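Local coordinates for protein threonine phosphate decarboxylase-like enzyme (Sulfurospirillum multivorans, PDB 6OUX) that decarboxylates L-serine O-phosphate to ethanolamine O-phosphate using pyridoxal phosphate, supplying the precursor of the nucleotide-loop linker in norcobamides, at residues 18-23 with 32-37; 45-50 with 352-357; 51-56 with 372-377; 306-311 with 377-382; 337-342 with 366-371. All blocks are in the same frame, centred on the assembly; numbering follows the deposited sequence.

Contact 1: residues 18-23 with 32-37; sequences HALKQN and EDLKKM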
# COMPACT_ATOMS: atom_id res chain seq x y z
N HIS A 18 -5.12 20.25 22.69
CA HIS A 18 -4.00 19.47 23.25
C HIS A 18 -4.32 18.12 23.90
O HIS A 18 -3.53 17.19 23.81
CB HIS A 18 -3.25 20.31 24.27
CG HIS A 18 -2.43 21.41 23.68
ND1 HIS A 18 -2.10 21.49 22.34
CD2 HIS A 18 -1.82 22.47 24.27
CE1 HIS A 18 -1.35 22.55 22.13
NE2 HIS A 18 -1.15 23.16 23.29
N ALA A 19 -5.42 18.00 24.61
CA ALA A 19 -5.80 16.69 25.18
C ALA A 19 -5.81 15.57 24.11
O ALA A 19 -5.59 14.40 24.44
CB ALA A 19 -7.18 16.76 25.84
N LEU A 20 -6.10 15.94 22.86
CA LEU A 20 -6.22 14.95 21.77
C LEU A 20 -4.93 14.18 21.45
O LEU A 20 -3.82 14.71 21.61
CB LEU A 20 -6.73 15.64 20.52
CG LEU A 20 -8.16 16.11 20.63
CD1 LEU A 20 -8.45 17.08 19.50
CD2 LEU A 20 -9.09 14.90 20.57
N LYS A 21 -5.10 12.93 21.01
CA LYS A 21 -4.01 12.13 20.44
C LYS A 21 -3.16 12.98 19.46
O LYS A 21 -3.69 13.54 18.49
CB LYS A 21 -4.52 10.89 19.67
CG LYS A 21 -5.32 9.87 20.44
CD LYS A 21 -4.83 9.63 21.86
CE LYS A 21 -5.40 8.33 22.44
NZ LYS A 21 -4.40 7.22 22.44
N GLN A 22 -1.86 13.06 19.77
CA GLN A 22 -0.83 13.48 18.82
C GLN A 22 -0.25 12.34 17.95
O GLN A 22 -0.32 11.17 18.32
CB GLN A 22 0.34 14.05 19.59
CG GLN A 22 0.14 15.44 20.11
CD GLN A 22 1.46 16.05 20.57
OE1 GLN A 22 2.53 15.76 20.01
NE2 GLN A 22 1.39 16.85 21.62
N ASN A 23 0.31 12.69 16.79
CA ASN A 23 1.08 11.79 15.97
C ASN A 23 2.14 12.53 15.17
O ASN A 23 2.14 13.75 15.04
CB ASN A 23 0.18 11.00 15.02
CG ASN A 23 -0.57 11.90 14.06
OD1 ASN A 23 -1.71 12.31 14.31
ND2 ASN A 23 0.07 12.22 12.97
N GLU A 32 -9.76 13.44 11.91
CA GLU A 32 -10.88 12.63 12.38
C GLU A 32 -11.14 12.93 13.87
O GLU A 32 -12.29 12.99 14.30
CB GLU A 32 -10.55 11.15 12.17
CG GLU A 32 -10.33 10.76 10.69
CD GLU A 32 -8.86 10.75 10.22
OE1 GLU A 32 -8.02 11.51 10.76
OE2 GLU A 32 -8.56 9.97 9.28
N ASP A 33 -10.06 13.18 14.62
CA ASP A 33 -10.13 13.51 16.07
C ASP A 33 -10.70 14.90 16.43
O ASP A 33 -11.27 15.06 17.52
CB ASP A 33 -8.74 13.35 16.70
CG ASP A 33 -8.45 11.91 17.11
OD1 ASP A 33 -9.32 11.05 16.88
OD2 ASP A 33 -7.37 11.66 17.68
N LEU A 34 -10.48 15.88 15.54
CA LEU A 34 -11.00 17.24 15.70
C LEU A 34 -12.49 17.30 15.40
O LEU A 34 -13.21 18.06 16.04
CB LEU A 34 -10.30 18.20 14.72
CG LEU A 34 -8.92 18.80 14.99
CD1 LEU A 34 -8.56 19.70 13.80
CD2 LEU A 34 -8.87 19.60 16.29
N LYS A 35 -12.95 16.58 14.37
CA LYS A 35 -14.37 16.47 14.05
C LYS A 35 -15.17 15.93 15.23
O LYS A 35 -16.26 16.43 15.51
CB LYS A 35 -14.62 15.60 12.81
CG LYS A 35 -16.09 15.32 12.50
CD LYS A 35 -16.89 16.60 12.22
CE LYS A 35 -18.39 16.36 12.12
NZ LYS A 35 -18.80 15.87 10.78
N LYS A 36 -14.67 14.91 15.93
CA LYS A 36 -15.45 14.41 17.08
C LYS A 36 -15.35 15.36 18.28
O LYS A 36 -16.37 15.75 18.83
CB LYS A 36 -15.18 12.93 17.43
CG LYS A 36 -13.77 12.54 17.84
CD LYS A 36 -13.69 11.04 18.08
CE LYS A 36 -13.65 10.26 16.77
NZ LYS A 36 -14.30 8.93 16.90
N MET A 37 -14.15 15.81 18.64
CA MET A 37 -14.00 16.82 19.72
C MET A 37 -14.68 18.15 19.39
O MET A 37 -15.29 18.77 20.25
CB MET A 37 -12.51 17.05 20.05
CG MET A 37 -12.24 17.98 21.24
SD MET A 37 -12.84 17.27 22.81
CE MET A 37 -11.30 16.76 23.58
O HOH W 1 -5.36 12.74 16.86
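Just past the end of helix 11-19 the chain runs alongside helix 31-37, the backbones coming nearest at Leu20 and Asp33, whose CA atoms are 7.1 Å apart. Leu20 carries the apolar half. Its CG lies anti to the carbonyl carbon (chi1 -68°), which sends the methyl fork across the gap: CD2 ends 3.8 Å from the backbone O of Asp33. The same CD2 is 4.1 Å from Met37 CB, one helical turn on, and CD1 of Leu20 is just as far from CD2 of Leu34. Met37 bends at chi2 and chi3, bringing its CE methyl up to Leu20 CD2 as well. An alanine in place of Leu20 would probably cost the segment most of its apolar hold on helix 31-37, since both methyls that touch Met37 and Leu34 would be gone. In the polar half, the Asp33 and Lys21 side chains cross obliquely, OD2 of Asp33 lying 3.6 Å from CB of Lys21, while the ammonium end leads away. A water donates to Lys21 O at 2.5 Å and to Asp33 OD2 at 2.4 Å. Carboxylate and carbonyl are both acceptors and cannot bond each other, so the polar half relies on water for both hydrogens.

Contact 2: residues 45-50 with 352-357; sequences IDACYL and IYVRTM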
# COMPACT_ATOMS: atom_id res chain seq x y z
N ILE A 45 -9.48 25.84 5.20
CA ILE A 45 -8.20 25.72 4.52
C ILE A 45 -7.35 24.77 5.34
O ILE A 45 -7.02 25.07 6.50
CB ILE A 45 -7.48 27.09 4.39
CG1 ILE A 45 -8.32 28.04 3.54
CG2 ILE A 45 -6.09 26.91 3.77
CD1 ILE A 45 -7.81 29.46 3.60
N ASP A 46 -6.97 23.64 4.74
CA ASP A 46 -6.05 22.74 5.41
C ASP A 46 -4.69 23.05 4.85
O ASP A 46 -4.37 22.69 3.70
CB ASP A 46 -6.45 21.27 5.17
CG ASP A 46 -5.49 20.27 5.83
OD1 ASP A 46 -4.41 20.62 6.42
OD2 ASP A 46 -5.87 19.07 5.76
N ALA A 47 -3.86 23.71 5.63
CA ALA A 47 -2.46 23.92 5.19
C ALA A 47 -1.43 23.06 5.96
O ALA A 47 -0.29 23.46 6.13
CB ALA A 47 -2.11 25.40 5.25
N CYS A 48 -1.82 21.85 6.37
CA CYS A 48 -0.92 20.92 7.01
C CYS A 48 -0.28 19.95 6.05
O CYS A 48 0.93 19.71 6.12
CB CYS A 48 -1.67 20.05 8.03
SG CYS A 48 -2.10 20.89 9.54
N TYR A 49 -1.08 19.33 5.19
CA TYR A 49 -0.52 18.38 4.25
C TYR A 49 0.06 19.04 3.00
O TYR A 49 -0.37 20.10 2.53
CB TYR A 49 -1.53 17.28 3.86
CG TYR A 49 -2.57 17.81 2.94
CD1 TYR A 49 -3.59 18.61 3.44
CD2 TYR A 49 -2.52 17.56 1.57
CE1 TYR A 49 -4.55 19.15 2.61
CE2 TYR A 49 -3.47 18.11 0.72
CZ TYR A 49 -4.49 18.91 1.26
OH TYR A 49 -5.48 19.46 0.48
N LEU A 50 1.05 18.37 2.45
CA LEU A 50 1.89 18.92 1.41
C LEU A 50 1.40 18.41 0.06
O LEU A 50 1.21 17.22 -0.15
CB LEU A 50 3.30 18.58 1.68
CG LEU A 50 3.75 18.83 3.12
CD1 LEU A 50 5.15 18.32 3.27
CD2 LEU A 50 3.69 20.30 3.51
N ILE A 352 -8.52 27.83 9.47
CA ILE A 352 -7.23 27.50 8.84
C ILE A 352 -6.47 26.57 9.75
O ILE A 352 -6.21 26.97 10.90
CB ILE A 352 -6.43 28.77 8.60
CG1 ILE A 352 -7.18 29.66 7.54
CG2 ILE A 352 -5.04 28.43 8.09
CD1 ILE A 352 -6.59 31.03 7.30
N TYR A 353 -6.08 25.37 9.24
CA TYR A 353 -5.21 24.41 9.99
C TYR A 353 -3.75 24.45 9.53
O TYR A 353 -3.48 24.30 8.33
CB TYR A 353 -5.70 22.99 9.80
CG TYR A 353 -5.32 22.00 10.85
CD1 TYR A 353 -4.72 22.39 12.06
CD2 TYR A 353 -5.59 20.68 10.67
CE1 TYR A 353 -4.37 21.45 13.03
CE2 TYR A 353 -5.25 19.75 11.64
CZ TYR A 353 -4.66 20.15 12.82
OH TYR A 353 -4.33 19.22 13.79
N VAL A 354 -2.83 24.70 10.46
CA VAL A 354 -1.38 24.66 10.18
C VAL A 354 -0.73 23.74 11.21
O VAL A 354 -1.38 23.32 12.17
CB VAL A 354 -0.72 26.06 10.14
CG1 VAL A 354 -1.45 26.97 9.19
CG2 VAL A 354 -0.59 26.72 11.52
N ARG A 355 0.53 23.36 10.97
CA ARG A 355 1.19 22.27 11.70
C ARG A 355 2.16 22.89 12.70
O ARG A 355 3.05 23.71 12.35
CB ARG A 355 1.87 21.28 10.67
CG ARG A 355 2.62 20.03 11.19
CD ARG A 355 1.69 19.26 12.09
NE ARG A 355 2.11 17.92 12.47
CZ ARG A 355 3.01 17.62 13.42
NH1 ARG A 355 3.73 18.57 14.01
NH2 ARG A 355 3.22 16.33 13.72
N THR A 356 1.98 22.56 13.97
CA THR A 356 3.00 22.93 14.96
C THR A 356 4.38 22.28 14.70
O THR A 356 4.48 21.12 14.23
CB THR A 356 2.58 22.58 16.39
OG1 THR A 356 3.52 23.15 17.29
CG2 THR A 356 2.52 21.08 16.65
N MET A 357 5.44 23.01 15.09
CA MET A 357 6.79 22.39 15.16
C MET A 357 7.24 21.98 16.55
O MET A 357 8.32 21.36 16.70
CB MET A 357 7.82 23.30 14.54
CG MET A 357 7.51 23.44 13.06
SD MET A 357 8.02 22.23 11.84
CE MET A 357 6.69 21.13 11.68
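An edge strand of the five-stranded sheet pairs here with the strand that carries Arg355, which probably binds O-phospho-L-serine. Strand 45-46 runs parallel to strand 352-356, pairing Ile45 with Ile352 and Asp46 with Tyr353. Tyr353 N donates to Ile45 O at 2.9 Å, nearly along the C=O axis. The next bond, Ala47 N to Tyr353 O at 2.8 Å, is more bent, 138° at the hydrogen. On one face Ile45 and Ile352 lie side by side and point the same way, CD1 of Ile45 at 4.0 Å from CG1 of Ile352, both against helix 375-388. This is the small-domain sheet of the aminotransferase fold, and strand 45-46 is its outermost member at this end. Tyr353 points to the opposite face, where Cys48 SG sits over its ring, 3.7 Å from the ring centroid and 14° off the normal, a sulfur-aromatic contact. Asp46 helps to position the cysteine: its OD1 accepts from Cys48 N at 2.9 Å, making an Asx turn, while OD2 is bonded to His27. The phenol OH of Tyr353 is tied to Pro29 O. Further on, the chain of Arg355 bends at chi2 and leads away from Cys48. Its NH1 donates to Thr356 O at 2.7 Å with the acceptor in the guanidinium plane; a salt bridge to Asp359 and a bond from NH2 to Gly25 O also hold the group in place.

Contact 3: residues 51-56 with 372-377; sequences SNPYAS and GRTREE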
# COMPACT_ATOMS: atom_id res chain seq x y z
N SER A 51 1.11 19.34 -0.81
CA SER A 51 0.54 19.02 -2.09
C SER A 51 0.87 20.18 -3.01
O SER A 51 1.45 21.16 -2.57
CB SER A 51 -0.97 18.93 -1.94
OG SER A 51 -1.46 18.24 -3.04
N ASN A 52 0.52 20.07 -4.27
CA ASN A 52 0.45 21.19 -5.17
C ASN A 52 -1.03 21.19 -5.64
O ASN A 52 -1.42 20.33 -6.42
CB ASN A 52 1.47 21.04 -6.33
CG ASN A 52 1.28 22.09 -7.45
OD1 ASN A 52 0.30 22.88 -7.45
ND2 ASN A 52 2.15 22.08 -8.39
N PRO A 53 -1.84 22.14 -5.19
CA PRO A 53 -3.24 22.12 -5.54
C PRO A 53 -3.49 22.33 -7.04
O PRO A 53 -4.47 21.78 -7.59
CB PRO A 53 -3.88 23.19 -4.65
CG PRO A 53 -2.74 24.06 -4.19
CD PRO A 53 -1.48 23.26 -4.29
N TYR A 54 -2.58 22.99 -7.74
CA TYR A 54 -2.68 23.10 -9.20
C TYR A 54 -2.41 21.77 -9.94
O TYR A 54 -3.07 21.44 -10.92
CB TYR A 54 -1.79 24.21 -9.73
CG TYR A 54 -2.03 25.57 -9.08
CD1 TYR A 54 -3.11 26.37 -9.45
CD2 TYR A 54 -1.18 26.06 -8.13
CE1 TYR A 54 -3.33 27.63 -8.88
CE2 TYR A 54 -1.35 27.32 -7.56
CZ TYR A 54 -2.44 28.11 -7.91
OH TYR A 54 -2.59 29.39 -7.32
N ALA A 55 -1.49 20.95 -9.44
CA ALA A 55 -1.34 19.64 -10.05
C ALA A 55 -2.48 18.71 -9.66
O ALA A 55 -2.83 17.83 -10.40
CB ALA A 55 -0.04 19.01 -9.64
N SER A 56 -2.92 18.83 -8.42
CA SER A 56 -3.97 17.98 -7.93
C SER A 56 -5.26 18.16 -8.81
O SER A 56 -5.82 17.19 -9.28
CB SER A 56 -4.16 18.35 -6.46
OG SER A 56 -5.27 17.67 -6.01
N GLY A 372 1.94 25.60 1.16
CA GLY A 372 1.53 26.64 0.24
C GLY A 372 0.30 26.13 -0.47
O GLY A 372 0.26 24.95 -0.84
N ARG A 373 -0.74 26.97 -0.51
CA ARG A 373 -2.00 26.62 -1.18
C ARG A 373 -2.22 27.40 -2.50
O ARG A 373 -1.25 27.80 -3.17
CB ARG A 373 -3.18 26.81 -0.20
CG ARG A 373 -3.05 26.07 1.11
CD ARG A 373 -2.48 24.68 1.02
NE ARG A 373 -3.30 23.78 0.24
CZ ARG A 373 -2.86 22.65 -0.31
NH1 ARG A 373 -1.57 22.23 -0.13
NH2 ARG A 373 -3.71 21.92 -1.04
N THR A 374 -3.47 27.62 -2.88
CA THR A 374 -3.76 28.42 -4.04
C THR A 374 -3.53 29.88 -3.64
O THR A 374 -3.47 30.21 -2.42
CB THR A 374 -5.24 28.24 -4.49
OG1 THR A 374 -6.12 28.69 -3.45
CG2 THR A 374 -5.57 26.77 -4.81
N ARG A 375 -3.53 30.77 -4.62
CA ARG A 375 -3.37 32.19 -4.36
C ARG A 375 -4.42 32.71 -3.40
O ARG A 375 -4.07 33.48 -2.51
CB ARG A 375 -3.27 33.06 -5.63
CG ARG A 375 -2.85 34.53 -5.33
CD ARG A 375 -2.96 35.49 -6.50
NE ARG A 375 -2.06 35.08 -7.58
CZ ARG A 375 -2.43 34.74 -8.82
NH1 ARG A 375 -3.72 34.79 -9.21
NH2 ARG A 375 -1.51 34.33 -9.67
N GLU A 376 -5.69 32.32 -3.59
CA GLU A 376 -6.78 32.80 -2.74
C GLU A 376 -6.60 32.33 -1.30
O GLU A 376 -6.75 33.10 -0.35
CB GLU A 376 -8.14 32.32 -3.28
CG GLU A 376 -9.02 33.46 -3.78
CD GLU A 376 -9.99 33.00 -4.86
OE1 GLU A 376 -11.22 32.96 -4.58
OE2 GLU A 376 -9.50 32.68 -5.99
N GLU A 377 -6.25 31.07 -1.15
CA GLU A 377 -6.05 30.50 0.17
C GLU A 377 -4.83 31.13 0.83
O GLU A 377 -4.88 31.44 2.04
CB GLU A 377 -5.97 28.99 0.08
CG GLU A 377 -7.32 28.37 -0.26
CD GLU A 377 -7.31 26.88 -0.31
OE1 GLU A 377 -8.27 26.25 0.07
OE2 GLU A 377 -6.36 26.33 -0.83
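Pro53 lies over one face of the Arg373 guanidinium, its ring offset toward the rim of the flat group, so that CB of Pro53 is 3.8 Å from NH2 of Arg373. Arg373 sets off away from the other segment, but bends at chi2 and chi3 fold the chain back and bring the guanidinium alongside. Ser51 meets it at the edge, near its plane, CB to NH1 of Arg373 being 3.8 Å. The proline CG that lies over the guanidinium is also 3.8 Å from the carbonyl carbon of Arg373, and CG2 of Thr374 meets Pro53 CB at 4.0 Å. Two helix N termini are brought together in this way. Helix 53-68 starts after Asn52, whose OD1 takes weak capping bonds from Tyr54 N and Ala55 N, and helix 375-388 starts after Thr374, whose OG1 takes one from Glu377 N, also weak. Tyr54 bridges the two starts with its phenol. The ring reaches across until OH lies 3.6 Å from Thr374 CA, and there OH accepts from Arg375 N at 3.2 Å, with 144° at the hydrogen. The phenol thus binds an amide of the first turn of helix 375-388, where the helix end would probably favour an oxygen. Behind the contact stands helix 289-314, with Tyr302 against Asn52 and Pro53 and Gln301 against Tyr54.

Contact 4: residues 306-311 with 377-382; sequences MCRFKE and ENNCIV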
# COMPACT_ATOMS: atom_id res chain seq x y z
N MET A 306 4.21 30.14 -4.59
CA MET A 306 5.00 29.97 -3.38
C MET A 306 5.91 31.19 -3.17
O MET A 306 6.10 31.63 -2.03
CB MET A 306 5.92 28.74 -3.44
CG MET A 306 5.29 27.42 -3.03
SD MET A 306 4.62 27.30 -1.36
CE MET A 306 5.63 28.09 -0.35
N CYS A 307 6.57 31.63 -4.22
CA CYS A 307 7.41 32.84 -4.14
C CYS A 307 6.57 34.04 -3.67
O CYS A 307 6.97 34.75 -2.77
CB CYS A 307 8.07 33.11 -5.45
SG CYS A 307 9.37 31.94 -5.87
N ARG A 308 5.38 34.19 -4.23
CA ARG A 308 4.49 35.29 -3.82
C ARG A 308 4.01 35.19 -2.37
O ARG A 308 4.00 36.17 -1.65
CB ARG A 308 3.34 35.38 -4.81
CG ARG A 308 2.49 36.61 -4.71
CD ARG A 308 1.06 36.32 -5.18
NE ARG A 308 0.18 37.01 -4.24
CZ ARG A 308 -0.46 36.49 -3.19
NH1 ARG A 308 -1.19 37.32 -2.45
NH2 ARG A 308 -0.47 35.19 -2.90
N PHE A 309 3.60 34.00 -1.96
CA PHE A 309 3.27 33.72 -0.63
C PHE A 309 4.45 34.06 0.35
O PHE A 309 4.22 34.72 1.38
CB PHE A 309 2.87 32.24 -0.54
CG PHE A 309 2.35 31.80 0.79
CD1 PHE A 309 1.43 32.56 1.52
CD2 PHE A 309 2.66 30.52 1.27
CE1 PHE A 309 0.93 32.11 2.72
CE2 PHE A 309 2.11 30.05 2.44
CZ PHE A 309 1.25 30.84 3.16
N LYS A 310 5.65 33.57 0.06
CA LYS A 310 6.80 33.86 0.93
C LYS A 310 7.08 35.35 1.07
O LYS A 310 7.38 35.81 2.14
CB LYS A 310 8.08 33.21 0.42
CG LYS A 310 8.02 31.73 0.57
CD LYS A 310 9.27 31.07 0.04
CE LYS A 310 9.26 30.86 -1.43
NZ LYS A 310 10.56 30.26 -1.85
N GLU A 311 6.98 36.07 -0.03
CA GLU A 311 7.16 37.50 -0.03
C GLU A 311 6.08 38.16 0.82
O GLU A 311 6.37 39.09 1.62
CB GLU A 311 7.10 38.03 -1.48
CG GLU A 311 7.51 39.47 -1.62
CD GLU A 311 7.39 39.98 -3.04
OE1 GLU A 311 6.28 39.93 -3.62
OE2 GLU A 311 8.43 40.45 -3.56
N GLU A 377 -6.25 31.07 -1.15
CA GLU A 377 -6.05 30.50 0.17
C GLU A 377 -4.83 31.13 0.83
O GLU A 377 -4.88 31.44 2.04
CB GLU A 377 -5.97 28.99 0.08
CG GLU A 377 -7.32 28.37 -0.26
CD GLU A 377 -7.31 26.88 -0.31
OE1 GLU A 377 -8.27 26.25 0.07
OE2 GLU A 377 -6.36 26.33 -0.83
N ASN A 378 -3.73 31.33 0.11
CA ASN A 378 -2.58 31.97 0.70
C ASN A 378 -2.93 33.34 1.20
O ASN A 378 -2.48 33.71 2.27
CB ASN A 378 -1.37 32.03 -0.25
CG ASN A 378 -0.78 30.62 -0.54
OD1 ASN A 378 -1.04 29.69 0.21
ND2 ASN A 378 -0.14 30.47 -1.65
N ASN A 379 -3.76 34.09 0.46
CA ASN A 379 -4.09 35.45 0.88
C ASN A 379 -4.81 35.40 2.23
O ASN A 379 -4.50 36.20 3.11
CB ASN A 379 -4.92 36.14 -0.21
CG ASN A 379 -5.09 37.63 0.00
OD1 ASN A 379 -4.11 38.39 0.10
ND2 ASN A 379 -6.36 38.09 0.06
N CYS A 380 -5.73 34.45 2.38
CA CYS A 380 -6.47 34.26 3.62
C CYS A 380 -5.54 33.93 4.81
O CYS A 380 -5.68 34.44 5.92
CB CYS A 380 -7.50 33.11 3.47
SG CYS A 380 -8.89 33.51 2.36
N ILE A 381 -4.58 33.08 4.56
CA ILE A 381 -3.60 32.76 5.58
C ILE A 381 -2.81 34.00 5.99
O ILE A 381 -2.61 34.24 7.17
CB ILE A 381 -2.67 31.63 5.07
CG1 ILE A 381 -3.45 30.35 4.89
CG2 ILE A 381 -1.58 31.41 6.08
CD1 ILE A 381 -2.70 29.26 4.15
N VAL A 382 -2.33 34.76 5.03
CA VAL A 382 -1.51 35.90 5.34
C VAL A 382 -2.36 36.93 6.19
O VAL A 382 -1.88 37.52 7.19
CB VAL A 382 -0.97 36.60 4.07
CG1 VAL A 382 -0.24 37.88 4.49
CG2 VAL A 382 -0.03 35.69 3.29
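Stacking comes first between segments 306-311 and 377-382, whose helix axes come within 10.3 Å of each other and run only 12° from parallel. The amide of Asn378 lies over one face of the Phe309 ring, the two planes 11° apart, with the amide displaced toward the ring's rim. CG of Asn378 is 3.6 Å from CG of Phe309, and Asn378 CB comes nearer still, 3.4 Å from Phe309 CD1. The phenylalanine gets there because its CG is anti to the backbone N (chi1 -174°), which throws the ring across the groove between the helices. Apolar contacts line the ring's edge. Val382 CG2 meets Phe309 CE1 at 3.8 Å, and Ile381 CG2 stands 4.1 Å from Phe309 CZ; the ring also touches Ile370 of strand 367-371. The polar groups find their bonds outside the two segments. Arg308 NH1 remains 4.0 Å from Asn379 OD1, too long for a bond, while NH2 forms a salt bridge with Glu305. Asn378 ND2 donates to that same glutamate, and its OD1 accepts from Arg373 N. A leucine in place of Phe309 would probably lose the flat surface on which the amide rests, along with part of the apolar edge against Val382 and Ile381. Bonded at both its nitrogen and its oxygen, the amide is fixed in rotation, so that a buried polar group can lie flat on an aromatic ring with its nitrogen and oxygen each bonded elsewhere in the chain.

Contact 5: residues 337-342 with 366-371; sequences IKASFV and ECIRIA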
# COMPACT_ATOMS: atom_id res chain seq x y z
N ILE A 337 4.89 34.37 22.19
CA ILE A 337 3.69 33.85 21.51
C ILE A 337 3.90 32.36 21.32
O ILE A 337 4.92 31.99 20.78
CB ILE A 337 3.50 34.51 20.11
CG1 ILE A 337 3.39 36.04 20.20
CG2 ILE A 337 2.30 33.97 19.39
CD1 ILE A 337 2.20 36.55 21.00
N LYS A 338 2.96 31.52 21.77
CA LYS A 338 3.06 30.08 21.60
C LYS A 338 2.47 29.70 20.25
O LYS A 338 1.52 30.31 19.81
CB LYS A 338 2.23 29.31 22.66
CG LYS A 338 2.74 29.35 24.09
CD LYS A 338 4.08 28.69 24.27
CE LYS A 338 4.51 28.88 25.72
NZ LYS A 338 5.63 28.02 26.12
N ALA A 339 3.03 28.68 19.61
CA ALA A 339 2.43 28.10 18.41
C ALA A 339 0.97 27.72 18.68
O ALA A 339 0.11 27.92 17.81
CB ALA A 339 3.21 26.90 17.92
N SER A 340 0.69 27.16 19.84
CA SER A 340 -0.71 26.72 20.23
C SER A 340 -1.75 27.86 20.18
O SER A 340 -2.86 27.68 19.68
CB SER A 340 -0.73 26.03 21.65
OG SER A 340 -0.20 26.93 22.65
N PHE A 341 -1.36 29.04 20.63
CA PHE A 341 -2.16 30.23 20.54
C PHE A 341 -2.51 30.56 19.10
O PHE A 341 -3.65 30.80 18.81
CB PHE A 341 -1.43 31.42 21.14
CG PHE A 341 -2.10 32.73 20.86
CD1 PHE A 341 -3.28 33.11 21.53
CD2 PHE A 341 -1.57 33.61 19.93
CE1 PHE A 341 -3.90 34.30 21.22
CE2 PHE A 341 -2.19 34.80 19.63
CZ PHE A 341 -3.35 35.14 20.26
N VAL A 342 -1.52 30.52 18.23
CA VAL A 342 -1.68 30.84 16.82
C VAL A 342 -2.50 29.79 16.13
O VAL A 342 -3.43 30.11 15.41
CB VAL A 342 -0.34 31.12 16.12
CG1 VAL A 342 -0.53 31.44 14.64
CG2 VAL A 342 0.29 32.29 16.77
N GLU A 366 9.26 28.69 18.94
CA GLU A 366 7.86 28.30 18.71
C GLU A 366 7.56 28.53 17.22
O GLU A 366 7.47 29.66 16.80
CB GLU A 366 6.93 29.19 19.58
CG GLU A 366 6.94 28.86 21.08
CD GLU A 366 6.28 27.53 21.36
OE1 GLU A 366 5.21 27.18 20.75
OE2 GLU A 366 6.83 26.78 22.18
N CYS A 367 7.42 27.45 16.44
CA CYS A 367 7.34 27.52 14.98
C CYS A 367 6.12 26.81 14.49
O CYS A 367 5.57 25.88 15.17
CB CYS A 367 8.60 26.93 14.30
SG CYS A 367 10.08 27.94 14.56
N ILE A 368 5.68 27.24 13.30
CA ILE A 368 4.64 26.55 12.57
C ILE A 368 5.12 26.29 11.13
O ILE A 368 5.85 27.10 10.55
CB ILE A 368 3.32 27.33 12.54
CG1 ILE A 368 3.47 28.77 12.02
CG2 ILE A 368 2.71 27.37 13.92
CD1 ILE A 368 2.12 29.43 11.78
N ARG A 369 4.67 25.19 10.58
CA ARG A 369 4.92 24.86 9.16
C ARG A 369 3.63 25.04 8.40
O ARG A 369 2.62 24.41 8.74
CB ARG A 369 5.38 23.43 8.97
CG ARG A 369 6.00 23.18 7.58
CD ARG A 369 6.09 21.72 7.28
NE ARG A 369 4.80 21.05 7.24
CZ ARG A 369 4.66 19.74 7.07
NH1 ARG A 369 5.73 18.99 6.92
NH2 ARG A 369 3.48 19.18 7.02
N ILE A 370 3.67 25.87 7.34
CA ILE A 370 2.46 26.13 6.54
C ILE A 370 2.66 25.67 5.09
O ILE A 370 3.56 26.10 4.44
CB ILE A 370 2.10 27.65 6.48
CG1 ILE A 370 2.15 28.25 7.90
CG2 ILE A 370 0.73 27.84 5.80
CD1 ILE A 370 1.88 29.74 7.96
N ALA A 371 1.79 24.79 4.62
CA ALA A 371 1.87 24.32 3.24
C ALA A 371 1.33 25.41 2.31
O ALA A 371 0.33 26.06 2.64
CB ALA A 371 1.03 23.07 3.07
O HOH W 2 2.86 25.81 21.36
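The tight part of this contact gathers around Ala339, the first residue of helix 339-350. Glu366 turns its carboxylate onto that helix start: OE1 accepts from Ala339 N at 2.9 Å, nearly straight (165°), through the lone pair that faces away from OE2. CB of Glu366 lies 3.6 Å from Ile337 O, and a bend at chi2 then turns the carboxylate toward the helix start. The methyl of Ala339 fits beneath, 3.8 Å from Cys367 O and 4.1 Å from CG2 of Ile368. The positive end of the helix would probably help keep the glutamate ionised. The outer side is looser. Lys338 crosses Glu366 obliquely, with CD of the lysine 3.8 Å from CD of the glutamate, but its NZ stops 4.3 Å short of OE2, beyond a salt bridge. A water accepts from Ser340 N and donates to Glu366 OE1 at 2.8 Å, so the same oxygen serves a second helix amide indirectly. Inward, Ile368 packs on Val354 and Leu331 of the strands flanking 367-371, and Val342 reaches Leu385 of helix 375-388; Arg369, next along the strand and a probable substrate-binding residue, instead makes its bonds with Asn181 O and Cys48 O.

From the N terminus, contact 1 closes first, a short loop that brings the end of helix 11-19 to helix 31-37; its Leu34 touches Tyr353 of contact 2, and its His18 packs on Ser340 of contact 5. Contact 2 then opens a loop of some three hundred residues, joining strand 45-46 to strand 352-356. It crosses contacts 3, 4 and 5, whose segments alternate with its own. Contact 3 ties the start of helix 53-68 to that of helix 375-388, and crosses contact 4, which joins helix 289-314 to the same C-terminal helix. Contact 5, between helix 339-350 and strand 367-371, falls wholly within the loops of contacts 3 and 4.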